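PDB 2XHJ: calcium-dependent carbohydrate binding module from Cellvibrio japonicus, which probably binds plant cell-wall polysaccharides such as xylan in a calcium-dependent manner, as a non-catalytic module of the CBM60 family. Local coordinates for residues E15-Q20 with Q27-T32. Numbering follows the deposited sequence.
Sequences ESVSLQ and QTWTLT
The W29 indole meets L19 obliquely: ring atom CZ3 of W29 lies 3.9 Å from CB of L19. One face of the same ring carries CG of Q27, offset toward the rim. Chi1 of -57° sets CG of W29 beside the backbone N, and chi2 of -85° turns the ring so that its benzene half lies toward L19. V17 adds a looser contact, with CG2 4.3 Å from CE3 of W29. Beyond the strand pair, the W29 ring meets Y38, the planes inclined at about 45°.

V17 and L31 cross at about a right angle. Each methyl of V17 meets one of L31, and CG1 of V17 is 3.8 Å from CD1 of L31. Both side chains also touch V61, and L19 touches A40. The face with V17, L19 and W29 is thus turned to the strands 61-68 and 36-42 of the second sheet.

The face bearing S16, S18, T28 and T30 is polar. OG of S18 and OG1 of T28 are hydrogen-bonded at 3.0 Å, and either could donate. Both oxygens stand anti to their own carbonyl carbons, which brings them together over a non-hydrogen-bonded pair. S16 and T30 are linked through one water that bonds both hydroxyls. CG2 of T28 packs against OG of S16.

The strand segments 16-20 and 27-30 run antiparallel, at 160°. N of V17 and O of W29, and N of W29 and O of V17, form a nearly straight pair of bonds. L19 and Q27 form the next pair: N of L19 bonds O of Q27 at 2.9 Å, and the return bond from N of Q27 to O of L19 is weak, at 3.5 Å. N of L31 extends the ladder past the strand end by bonding O of E15.

This is a beta hairpin at the edge of an antiparallel sheet, with 24-30 outermost, in a two-sheet, beta-sandwich-like module.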
loop_
_atom_site.group_PDB
_atom_site.type_symbol
_atom_site.label_atom_id
_atom_site.label_comp_id
_atom_site.label_asym_id
_atom_site.label_seq_id
_atom_site.Cartn_x
_atom_site.Cartn_y
_atom_site.Cartn_z
ATOM N N GLU A 15 7.925 4.623 11.028
ATOM C CA GLU A 15 6.648 4.458 10.355
ATOM C C GLU A 15 6.124 3.020 10.423
ATOM O O GLU A 15 6.860 2.091 10.228
ATOM C CB GLU A 15 6.742 4.857 8.866
ATOM C CG GLU A 15 7.091 6.303 8.622
ATOM C CD GLU A 15 8.605 6.600 8.629
ATOM O OE1 GLU A 15 9.433 5.695 8.927
ATOM O OE2 GLU A 15 8.958 7.760 8.318
ATOM N N SER A 16 4.820 2.897 10.670
ATOM C CA SER A 16 4.125 1.631 10.662
ATOM C C SER A 16 3.122 1.594 9.546
ATOM O O SER A 16 2.312 2.527 9.405
ATOM C CB SER A 16 3.356 1.429 11.955
ATOM O OG SER A 16 2.671 0.172 11.925
ATOM N N VAL A 17 3.136 0.480 8.799
ATOM C CA VAL A 17 2.150 0.248 7.745
ATOM C C VAL A 17 1.495 -1.088 7.940
ATOM O O VAL A 17 2.099 -2.044 8.442
ATOM C CB VAL A 17 2.715 0.358 6.276
ATOM C CG1 VAL A 17 3.374 1.722 6.030
ATOM C CG2 VAL A 17 3.628 -0.697 5.981
ATOM N N SER A 18 0.250 -1.138 7.512
ATOM C CA SER A 18 -0.569 -2.308 7.576
ATOM C C SER A 18 -1.061 -2.683 6.151
ATOM O O SER A 18 -1.501 -1.843 5.357
ATOM C CB SER A 18 -1.777 -2.023 8.443
ATOM O OG SER A 18 -1.429 -1.882 9.816
ATOM N N LEU A 19 -0.967 -3.966 5.871
ATOM C CA LEU A 19 -1.613 -4.602 4.714
ATOM C C LEU A 19 -3.018 -5.009 5.114
ATOM O O LEU A 19 -3.201 -5.837 6.036
ATOM C CB LEU A 19 -0.805 -5.810 4.233
ATOM C CG LEU A 19 -1.415 -6.596 3.083
ATOM C CD1 LEU A 19 -1.510 -5.732 1.795
ATOM C CD2 LEU A 19 -0.661 -7.977 2.905
ATOM N N GLN A 20 -3.997 -4.395 4.434
ATOM C CA GLN A 20 -5.392 -4.648 4.683
ATOM C C GLN A 20 -6.033 -5.217 3.409
ATOM O O GLN A 20 -5.740 -4.777 2.286
ATOM C CB GLN A 20 -6.110 -3.396 5.119
ATOM C CG GLN A 20 -5.394 -2.628 6.205
ATOM C CD GLN A 20 -5.925 -1.203 6.412
ATOM O OE1 GLN A 20 -6.526 -0.617 5.532
ATOM N NE2 GLN A 20 -5.665 -0.647 7.588
ATOM N N GLN A 27 -1.463 -8.028 8.112
ATOM C CA GLN A 27 -0.135 -7.924 8.689
ATOM C C GLN A 27 0.214 -6.444 8.871
ATOM O O GLN A 27 -0.312 -5.590 8.160
ATOM C CB GLN A 27 0.874 -8.604 7.763
ATOM C CG GLN A 27 2.329 -8.694 8.276
ATOM C CD GLN A 27 2.476 -9.438 9.563
ATOM O OE1 GLN A 27 2.351 -8.865 10.652
ATOM N NE2 GLN A 27 2.734 -10.733 9.461
ATOM N N THR A 28 1.127 -6.181 9.804
ATOM C CA THR A 28 1.566 -4.823 10.184
ATOM C C THR A 28 3.056 -4.892 10.382
ATOM O O THR A 28 3.541 -5.848 10.940
ATOM C CB THR A 28 0.911 -4.370 11.499
ATOM O OG1 THR A 28 -0.513 -4.272 11.301
ATOM C CG2 THR A 28 1.463 -3.004 11.945
ATOM N N TRP A 29 3.785 -3.924 9.843
ATOM C CA TRP A 29 5.256 -3.867 9.917
ATOM C C TRP A 29 5.723 -2.431 10.222
ATOM O O TRP A 29 5.182 -1.454 9.704
ATOM C CB TRP A 29 5.915 -4.231 8.578
ATOM C CG TRP A 29 5.593 -5.551 7.979
ATOM C CD1 TRP A 29 6.191 -6.740 8.256
ATOM C CD2 TRP A 29 4.633 -5.805 6.949
ATOM N NE1 TRP A 29 5.653 -7.731 7.477
ATOM C CE2 TRP A 29 4.691 -7.187 6.663
ATOM C CE3 TRP A 29 3.730 -4.999 6.236
ATOM C CZ2 TRP A 29 3.881 -7.785 5.694
ATOM C CZ3 TRP A 29 2.916 -5.595 5.278
ATOM C CH2 TRP A 29 3.002 -6.975 5.010
ATOM N N THR A 30 6.781 -2.340 11.008
ATOM C CA THR A 30 7.550 -1.095 11.132
ATOM C C THR A 30 8.581 -1.064 10.011
ATOM O O THR A 30 9.356 -2.024 9.792
ATOM C CB THR A 30 8.242 -0.951 12.512
ATOM O OG1 THR A 30 7.255 -0.973 13.574
ATOM C CG2 THR A 30 9.051 0.387 12.552
ATOM N N LEU A 31 8.581 0.029 9.276
ATOM C CA LEU A 31 9.452 0.151 8.128
ATOM C C LEU A 31 10.856 0.590 8.555
ATOM O O LEU A 31 11.070 1.073 9.657
ATOM C CB LEU A 31 8.858 1.123 7.123
ATOM C CG LEU A 31 7.532 0.727 6.501
ATOM C CD1 LEU A 31 7.102 1.811 5.438
ATOM C CD2 LEU A 31 7.544 -0.698 5.891
ATOM N N THR A 32 11.797 0.347 7.667
ATOM C CA THR A 32 13.129 0.899 7.736
ATOM C C THR A 32 13.205 2.051 6.730
ATOM O O THR A 32 12.233 2.322 6.007
ATOM C CB THR A 32 14.222 -0.136 7.418
ATOM O OG1 THR A 32 14.109 -0.553 6.056
ATOM C CG2 THR A 32 14.142 -1.311 8.362
HETATM O O HOH W 1 4.384 -1.414 13.317
#